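Local coordinates for protein T cell receptor gamma chain (PDB 7L15) that pairs with a T cell receptor mu chain to form the marsupial gamma-mu T cell receptor, which probably recognises antigen at the T cell surface, at residues W37-E42 with V89-V94; R112-E117 with F152-V157. One frame throughout, in Å; residues are numbered along the deposited sequence.

Interaction 1: residues W37-E42 with V89-V94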
ATOM      1  N   TRP B  37     -16.531  -4.882  -9.568  1.00 49.98           N
ATOM      2  CA  TRP B  37     -15.447  -3.971  -9.936  1.00 50.16           C
ATOM      3  C   TRP B  37     -15.698  -2.615  -9.299  1.00 48.94           C
ATOM      4  O   TRP B  37     -16.652  -1.926  -9.668  1.00 50.23           O
ATOM      5  CB  TRP B  37     -15.314  -3.831 -11.452  1.00 50.12           C
ATOM      6  CG  TRP B  37     -14.595  -4.987 -12.078  1.00 52.95           C
ATOM      7  CD1 TRP B  37     -15.155  -6.071 -12.676  1.00 51.93           C
ATOM      8  CD2 TRP B  37     -13.179  -5.182 -12.143  1.00 41.10           C
ATOM      9  NE1 TRP B  37     -14.176  -6.928 -13.123  1.00 51.04           N
ATOM     10  CE2 TRP B  37     -12.954  -6.402 -12.808  1.00 56.54           C
ATOM     11  CE3 TRP B  37     -12.083  -4.436 -11.725  1.00 46.85           C
ATOM     12  CZ2 TRP B  37     -11.678  -6.896 -13.052  1.00 58.44           C
ATOM     13  CZ3 TRP B  37     -10.808  -4.938 -11.961  1.00 49.76           C
ATOM     14  CH2 TRP B  37     -10.620  -6.151 -12.622  1.00 47.05           C
ATOM     15  N   TYR B  38     -14.837  -2.240  -8.352  1.00 44.77           N
ATOM     16  CA  TYR B  38     -14.905  -0.973  -7.642  1.00 40.11           C
ATOM     17  C   TYR B  38     -13.787  -0.058  -8.126  1.00 48.09           C
ATOM     18  O   TYR B  38     -12.746  -0.517  -8.606  1.00 46.43           O
ATOM     19  CB  TYR B  38     -14.770  -1.175  -6.115  1.00 39.58           C
ATOM     20  CG  TYR B  38     -16.009  -1.783  -5.447  1.00 44.67           C
ATOM     21  CD1 TYR B  38     -16.270  -3.142  -5.518  1.00 44.48           C
ATOM     22  CD2 TYR B  38     -16.888  -0.989  -4.731  1.00 51.21           C
ATOM     23  CE1 TYR B  38     -17.390  -3.697  -4.910  1.00 47.31           C
ATOM     24  CE2 TYR B  38     -18.002  -1.529  -4.115  1.00 45.64           C
ATOM     25  CZ  TYR B  38     -18.254  -2.877  -4.211  1.00 50.74           C
ATOM     26  OH  TYR B  38     -19.367  -3.403  -3.592  1.00 47.51           O
ATOM     27  N   ARG B  39     -14.013   1.245  -8.008  1.00 43.36           N
ATOM     28  CA  ARG B  39     -13.020   2.241  -8.359  1.00 45.66           C
ATOM     29  C   ARG B  39     -12.805   3.172  -7.183  1.00 45.61           C
ATOM     30  O   ARG B  39     -13.758   3.588  -6.519  1.00 45.13           O
ATOM     31  CB  ARG B  39     -13.421   3.063  -9.586  1.00 43.66           C
ATOM     32  CG  ARG B  39     -12.432   4.197  -9.887  1.00 44.24           C
ATOM     33  CD  ARG B  39     -12.719   4.868 -11.220  1.00 50.30           C
ATOM     34  NE  ARG B  39     -14.038   5.483 -11.224  1.00 44.52           N
ATOM     35  CZ  ARG B  39     -14.619   6.007 -12.294  1.00 45.24           C
ATOM     36  NH1 ARG B  39     -13.998   6.000 -13.469  1.00 44.68           N
ATOM     37  NH2 ARG B  39     -15.814   6.556 -12.172  1.00 42.85           N
ATOM     38  N   SER B  40     -11.550   3.536  -6.972  1.00 37.38           N
ATOM     39  CA  SER B  40     -11.158   4.453  -5.924  1.00 39.01           C
ATOM     40  C   SER B  40     -10.400   5.624  -6.535  1.00 40.45           C
ATOM     41  O   SER B  40      -9.420   5.419  -7.258  1.00 40.44           O
ATOM     42  CB  SER B  40     -10.291   3.724  -4.910  1.00 41.36           C
ATOM     43  OG  SER B  40      -9.662   4.638  -4.065  1.00 47.91           O
ATOM     44  N   GLN B  41     -10.825   6.855  -6.211  1.00 36.27           N
ATOM     45  CA  GLN B  41     -10.124   8.053  -6.657  1.00 36.80           C
ATOM     46  C   GLN B  41      -9.923   8.965  -5.461  1.00 39.80           C
ATOM     47  O   GLN B  41     -10.787   9.058  -4.585  1.00 41.44           O
ATOM     48  CB  GLN B  41     -10.888   8.806  -7.792  1.00 40.08           C
ATOM     49  CG  GLN B  41     -11.129   7.990  -9.082  1.00 36.94           C
ATOM     50  CD  GLN B  41     -12.019   8.706 -10.111  1.00 42.66           C
ATOM     51  OE1 GLN B  41     -13.057   9.305  -9.773  1.00 34.71           O
ATOM     52  NE2 GLN B  41     -11.603   8.656 -11.367  1.00 39.76           N
ATOM     53  N   GLU B  42      -8.767   9.630  -5.437  1.00 37.75           N
ATOM     54  CA  GLU B  42      -8.386  10.527  -4.357  1.00 34.27           C
ATOM     55  C   GLU B  42      -9.505  11.497  -4.004  1.00 37.55           C
ATOM     56  O   GLU B  42     -10.032  12.195  -4.868  1.00 42.90           O
ATOM     57  CB  GLU B  42      -7.139  11.306  -4.779  1.00 51.72           C
ATOM     58  CG  GLU B  42      -6.472  12.070  -3.667  1.00 72.89           C
ATOM     59  CD  GLU B  42      -5.885  11.155  -2.610  1.00 79.20           C
ATOM     60  OE1 GLU B  42      -5.490  10.020  -2.953  1.00 75.74           O
ATOM     61  OE2 GLU B  42      -5.833  11.569  -1.433  1.00 79.84           O
ATOM     62  N   VAL B  89      -8.630  11.548 -18.707  1.00 46.69           N
ATOM     63  CA  VAL B  89      -7.834  11.734 -17.496  1.00 45.90           C
ATOM     64  C   VAL B  89      -8.690  11.477 -16.268  1.00 42.71           C
ATOM     65  O   VAL B  89      -8.232  10.874 -15.293  1.00 39.37           O
ATOM     66  CB  VAL B  89      -7.192  13.135 -17.467  1.00 32.69           C
ATOM     67  CG1 VAL B  89      -6.197  13.285 -18.605  1.00 33.57           C
ATOM     68  CG2 VAL B  89      -8.278  14.222 -17.568  1.00 60.57           C
ATOM     69  N   SER B  90      -9.968  11.840 -16.335  1.00 47.95           N
ATOM     70  CA  SER B  90     -10.870  11.669 -15.210  1.00 45.97           C
ATOM     71  C   SER B  90     -11.128  10.205 -14.868  1.00 52.64           C
ATOM     72  O   SER B  90     -11.795   9.935 -13.861  1.00 47.95           O
ATOM     73  CB  SER B  90     -12.184  12.377 -15.517  1.00 49.95           C
ATOM     74  OG  SER B  90     -12.800  11.791 -16.655  1.00 52.52           O
ATOM     75  N   ASP B  91     -10.644   9.260 -15.678  1.00 48.55           N
ATOM     76  CA  ASP B  91     -10.767   7.837 -15.376  1.00 41.84           C
ATOM     77  C   ASP B  91      -9.643   7.301 -14.496  1.00 42.97           C
ATOM     78  O   ASP B  91      -9.766   6.171 -14.013  1.00 36.52           O
ATOM     79  CB  ASP B  91     -10.801   7.017 -16.666  1.00 46.42           C
ATOM     80  CG  ASP B  91     -11.977   7.360 -17.532  1.00 54.74           C
ATOM     81  OD1 ASP B  91     -13.059   7.621 -16.965  1.00 53.97           O
ATOM     82  OD2 ASP B  91     -11.817   7.399 -18.768  1.00 55.51           O
ATOM     83  N   SER B  92      -8.546   8.051 -14.312  1.00 33.43           N
ATOM     84  CA  SER B  92      -7.445   7.574 -13.486  1.00 37.19           C
ATOM     85  C   SER B  92      -7.928   7.236 -12.080  1.00 44.67           C
ATOM     86  O   SER B  92      -8.763   7.939 -11.506  1.00 55.04           O
ATOM     87  CB  SER B  92      -6.341   8.643 -13.401  1.00 33.38           C
ATOM     88  OG  SER B  92      -5.955   9.042 -14.695  1.00 46.64           O
ATOM     89  N   GLY B  93      -7.377   6.170 -11.521  1.00 45.87           N
ATOM     90  CA  GLY B  93      -7.650   5.781 -10.152  1.00 36.43           C
ATOM     91  C   GLY B  93      -7.289   4.317  -9.976  1.00 44.44           C
ATOM     92  O   GLY B  93      -6.736   3.687 -10.876  1.00 46.62           O
ATOM     93  N   VAL B  94      -7.609   3.787  -8.800  1.00 40.14           N
ATOM     94  CA  VAL B  94      -7.332   2.385  -8.501  1.00 39.38           C
ATOM     95  C   VAL B  94      -8.606   1.570  -8.662  1.00 39.63           C
ATOM     96  O   VAL B  94      -9.650   1.895  -8.073  1.00 41.18           O
ATOM     97  CB  VAL B  94      -6.738   2.218  -7.095  1.00 43.76           C
ATOM     98  CG1 VAL B  94      -6.288   0.765  -6.870  1.00 37.97           C
ATOM     99  CG2 VAL B  94      -5.573   3.168  -6.914  1.00 44.28           C
TER

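Interaction 2: residues R112-E117 with F152-V157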
ATOM      1  N   ARG B 112      -3.701   0.206 -10.799  1.00 44.79           N
ATOM      2  CA  ARG B 112      -3.831   1.647 -10.962  1.00 37.51           C
ATOM      3  C   ARG B 112      -3.871   2.000 -12.445  1.00 41.51           C
ATOM      4  O   ARG B 112      -2.918   1.741 -13.189  1.00 47.39           O
ATOM      5  CB  ARG B 112      -2.711   2.412 -10.261  1.00 41.29           C
ATOM      6  CG  ARG B 112      -2.843   3.938 -10.455  1.00 45.68           C
ATOM      7  CD  ARG B 112      -1.792   4.747  -9.681  1.00 40.19           C
ATOM      8  NE  ARG B 112      -2.120   4.861  -8.265  1.00 57.81           N
ATOM      9  CZ  ARG B 112      -2.998   5.731  -7.767  1.00 62.52           C
ATOM     10  NH1 ARG B 112      -3.648   6.563  -8.580  1.00 62.50           N
ATOM     11  NH2 ARG B 112      -3.235   5.766  -6.458  1.00 46.68           N
ATOM     12  N   LEU B 113      -4.978   2.595 -12.864  1.00 37.53           N
ATOM     13  CA  LEU B 113      -5.128   3.116 -14.208  1.00 46.23           C
ATOM     14  C   LEU B 113      -4.641   4.560 -14.215  1.00 42.16           C
ATOM     15  O   LEU B 113      -5.114   5.387 -13.430  1.00 39.76           O
ATOM     16  CB  LEU B 113      -6.588   3.013 -14.646  1.00 42.23           C
ATOM     17  CG  LEU B 113      -6.915   3.518 -16.033  1.00 49.88           C
ATOM     18  CD1 LEU B 113      -6.133   2.697 -17.053  1.00 51.86           C
ATOM     19  CD2 LEU B 113      -8.426   3.429 -16.285  1.00 51.92           C
ATOM     20  N   ILE B 114      -3.689   4.863 -15.082  1.00 43.05           N
ATOM     21  CA  ILE B 114      -3.154   6.209 -15.201  1.00 40.82           C
ATOM     22  C   ILE B 114      -3.421   6.683 -16.614  1.00 44.18           C
ATOM     23  O   ILE B 114      -2.899   6.106 -17.574  1.00 53.26           O
ATOM     24  CB  ILE B 114      -1.654   6.261 -14.885  1.00 42.11           C
ATOM     25  CG1 ILE B 114      -1.387   5.695 -13.493  1.00 46.27           C
ATOM     26  CG2 ILE B 114      -1.129   7.695 -15.054  1.00 47.63           C
ATOM     27  CD1 ILE B 114       0.079   5.443 -13.216  1.00 45.97           C
ATOM     28  N   VAL B 115      -4.238   7.719 -16.747  1.00 38.37           N
ATOM     29  CA  VAL B 115      -4.517   8.321 -18.038  1.00 45.37           C
ATOM     30  C   VAL B 115      -3.902   9.707 -18.025  1.00 44.05           C
ATOM     31  O   VAL B 115      -4.185  10.513 -17.130  1.00 45.47           O
ATOM     32  CB  VAL B 115      -6.024   8.375 -18.332  1.00 36.09           C
ATOM     33  CG1 VAL B 115      -6.273   8.725 -19.815  1.00 35.35           C
ATOM     34  CG2 VAL B 115      -6.650   7.035 -17.978  1.00 39.84           C
ATOM     35  N   THR B 116      -3.054   9.980 -19.003  1.00 42.90           N
ATOM     36  CA  THR B 116      -2.389  11.270 -19.084  1.00 51.30           C
ATOM     37  C   THR B 116      -2.478  11.810 -20.502  1.00 52.63           C
ATOM     38  O   THR B 116      -2.569  11.053 -21.478  1.00 50.03           O
ATOM     39  CB  THR B 116      -0.924  11.183 -18.636  1.00 50.53           C
ATOM     40  OG1 THR B 116      -0.307  12.463 -18.805  1.00 65.30           O
ATOM     41  CG2 THR B 116      -0.183  10.172 -19.453  1.00 46.75           C
ATOM     42  N   GLU B 117      -2.486  13.129 -20.604  1.00 52.69           N
ATOM     43  CA  GLU B 117      -2.473  13.775 -21.904  1.00 60.53           C
ATOM     44  C   GLU B 117      -1.064  14.097 -22.385  1.00 65.41           C
ATOM     45  O   GLU B 117      -0.911  14.625 -23.489  1.00 70.93           O
ATOM     46  CB  GLU B 117      -3.338  15.040 -21.881  1.00 60.94           C
ATOM     47  CG  GLU B 117      -4.677  14.868 -22.597  1.00 70.08           C
ATOM     48  CD  GLU B 117      -5.813  15.653 -21.950  1.00 75.62           C
ATOM     49  OE1 GLU B 117      -5.562  16.771 -21.453  1.00 81.40           O
ATOM     50  OE2 GLU B 117      -6.957  15.149 -21.935  1.00 69.72           O
ATOM     51  N   PHE B 152      12.468   4.545 -12.891  1.00 45.61           N
ATOM     52  CA  PHE B 152      11.322   3.873 -13.493  1.00 43.61           C
ATOM     53  C   PHE B 152      10.185   4.858 -13.746  1.00 51.58           C
ATOM     54  O   PHE B 152      10.158   5.973 -13.215  1.00 53.66           O
ATOM     55  CB  PHE B 152      10.839   2.658 -12.664  1.00 38.99           C
ATOM     56  CG  PHE B 152      10.526   2.947 -11.203  1.00 39.68           C
ATOM     57  CD1 PHE B 152       9.298   3.444 -10.821  1.00 36.85           C
ATOM     58  CD2 PHE B 152      11.453   2.648 -10.211  1.00 43.66           C
ATOM     59  CE1 PHE B 152       8.999   3.679  -9.473  1.00 38.98           C
ATOM     60  CE2 PHE B 152      11.169   2.875  -8.852  1.00 39.31           C
ATOM     61  CZ  PHE B 152       9.951   3.401  -8.487  1.00 38.49           C
ATOM     62  N   PHE B 153       9.267   4.441 -14.627  1.00 47.93           N
ATOM     63  CA  PHE B 153       8.059   5.175 -14.944  1.00 45.51           C
ATOM     64  C   PHE B 153       7.041   4.145 -15.416  1.00 47.49           C
ATOM     65  O   PHE B 153       7.382   3.310 -16.266  1.00 57.84           O
ATOM     66  CB  PHE B 153       8.263   6.235 -16.024  1.00 55.75           C
ATOM     67  CG  PHE B 153       7.039   7.049 -16.285  1.00 56.62           C
ATOM     68  CD1 PHE B 153       6.041   6.579 -17.119  1.00 53.05           C
ATOM     69  CD2 PHE B 153       6.872   8.278 -15.667  1.00 56.93           C
ATOM     70  CE1 PHE B 153       4.901   7.328 -17.327  1.00 50.96           C
ATOM     71  CE2 PHE B 153       5.749   9.027 -15.877  1.00 52.26           C
ATOM     72  CZ  PHE B 153       4.759   8.557 -16.704  1.00 45.43           C
ATOM     73  N   PRO B 154       5.799   4.175 -14.911  1.00 48.52           N
ATOM     74  CA  PRO B 154       5.220   5.163 -13.985  1.00 47.82           C
ATOM     75  C   PRO B 154       5.686   5.017 -12.528  1.00 44.04           C
ATOM     76  O   PRO B 154       6.469   4.115 -12.239  1.00 47.32           O
ATOM     77  CB  PRO B 154       3.719   4.884 -14.094  1.00 41.12           C
ATOM     78  CG  PRO B 154       3.663   3.400 -14.307  1.00 45.50           C
ATOM     79  CD  PRO B 154       4.870   3.053 -15.163  1.00 44.32           C
ATOM     80  N   ASN B 155       5.199   5.898 -11.642  1.00 49.34           N
ATOM     81  CA  ASN B 155       5.559   5.917 -10.220  1.00 45.80           C
ATOM     82  C   ASN B 155       4.811   4.874  -9.390  1.00 45.34           C
ATOM     83  O   ASN B 155       4.326   5.178  -8.302  1.00 49.47           O
ATOM     84  CB  ASN B 155       5.323   7.319  -9.659  1.00 37.59           C
ATOM     85  CG  ASN B 155       3.862   7.751  -9.736  1.00 50.05           C
ATOM     86  OD1 ASN B 155       3.093   7.251 -10.549  1.00 46.47           O
ATOM     87  ND2 ASN B 155       3.474   8.704  -8.878  1.00 47.28           N
ATOM     88  N   VAL B 156       4.687   3.652  -9.895  1.00 45.01           N
ATOM     89  CA  VAL B 156       4.001   2.570  -9.206  1.00 41.56           C
ATOM     90  C   VAL B 156       4.928   1.366  -9.230  1.00 48.49           C
ATOM     91  O   VAL B 156       5.435   0.991 -10.292  1.00 44.34           O
ATOM     92  CB  VAL B 156       2.650   2.226  -9.873  1.00 38.71           C
ATOM     93  CG1 VAL B 156       1.958   1.118  -9.117  1.00 38.86           C
ATOM     94  CG2 VAL B 156       1.747   3.445  -9.960  1.00 37.25           C
ATOM     95  N   VAL B 157       5.145   0.752  -8.069  1.00 45.60           N
ATOM     96  CA  VAL B 157       6.045  -0.388  -7.979  1.00 39.96           C
ATOM     97  C   VAL B 157       5.704  -1.140  -6.705  1.00 40.25           C
ATOM     98  O   VAL B 157       5.184  -0.563  -5.745  1.00 46.49           O
ATOM     99  CB  VAL B 157       7.527   0.070  -8.018  1.00 45.71           C
ATOM    100  CG1 VAL B 157       7.897   0.773  -6.714  1.00 46.82           C
ATOM    101  CG2 VAL B 157       8.482  -1.107  -8.307  1.00 45.41           C
TER

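Interaction 1: residues W37-E42 with V89-V94
In the V-set immunoglobulin domain, the Arg39 guanidinium has the amide nitrogen of Gln41 over one face, NE2 standing 3.8 Å above the plane and displaced toward the rim, while Asp91 OD1 lies at its edge, near the plane. Strands 34-40 and 93-101, the C and F strands of the V-domain sheet, meet here where the chain comes out of the short 3-10 turn 89-91. Guanidinium and carboxylate planes are 14° apart, yet Arg39 NH1 and Asp91 OD1 are separated by 4.0 Å, a long salt bridge. The other carboxylate oxygen, OD2, accepts the backbone N-H of Gln88, the stronger tie, and forms a salt bridge with Lys69. The Arg39 chain runs out extended and then bends at chi3 (62°), which turns its tip toward the turn.

Between 37-42 and 89-94 the backbones pair at Ser40 and Val94, an antiparallel hydrogen-bonded pair: Ser40 N gives to Val94 O at 2.7 Å and Val94 N to Ser40 O at 2.9 Å, both in the carbonyl planes. The Ser40 and Val94 side chains share the face of the sheet on which Ser40 packs against Trp53 of the T cell receptor mu chain. At Gly93 the strands run so close that its CA lies 3.4 Å from Ser40 O, where a CB would collide with that oxygen.

Beyond the paired residues, Gln41 takes over with its side chain. Extended past CG, it brings one nitrogen between the carbonyl of Ser90 in the turn and that of Ser92 just after it: NE2 donates to Ser90 O at 2.8 Å and to Ser92 O at 2.9 Å, both oxygens near the amide plane and each approached from 34° above its own carbonyl plane.

Interaction 2: residues R112-E117 with F152-V157
Ile114 leaves strand 104-116 with its CB directed at the loop 152-157, and its two branches part there. CG2 lies anti to the backbone N; CG1 lies anti to the carbonyl carbon (chi1 -56°) and carries the chain onward, extended at chi2 (168°), so that the methyl CD1 makes the contact. That methyl meets Pro154 CB at 3.8 Å, the two side chains crossing obliquely. The same methyl also lies 4.2 Å from Val156 CG2, where the side chains slide past each other in opposite directions.

This is packing between the two immunoglobulin domains of the chain, the last strand of the V-set domain against a loop of the C1-set domain between strands 142-152 and 158-163. Pro154 follows a cis peptide bond, and its CB sits 4.1 Å above the plane of the Phe153 ring, offset toward the rim. Pro154 O accepts a hydrogen bond from His207 NE2 and lies in plane at the edge of the Phe152 ring. Ser12 and Thr14 of strand 12-16 also touch Pro154, which widens the V-domain side of the contact.

Arg112 adds an aliphatic touch. Extended through CG, it lays CD 3.8 Å from Val156 CG2; the chain bends at chi3 (-78°), and the guanidinium stands oblique to that methyl.

Followed from the N terminus, the chain passes through three earlier strands before 34-40 opens interaction 1. Between 37-42 and 89-94 lie 46 residues, half of them strand, and the return at 89-94 closes a loop within the V domain. The chain then continues through strand 93-101 into its sheet neighbour 104-116, whose end opens interaction 2; that loop closes at 152-157, inside the C1 domain. The two contacts thus stand in series, neither nested nor crossed, with centres about 13 Å apart. They are joined directly: Leu113 N probably donates to Gly93 O and Val115 N to Ser92 OG, so the C strand, F strand and last V strand lead in turn to the domain junction.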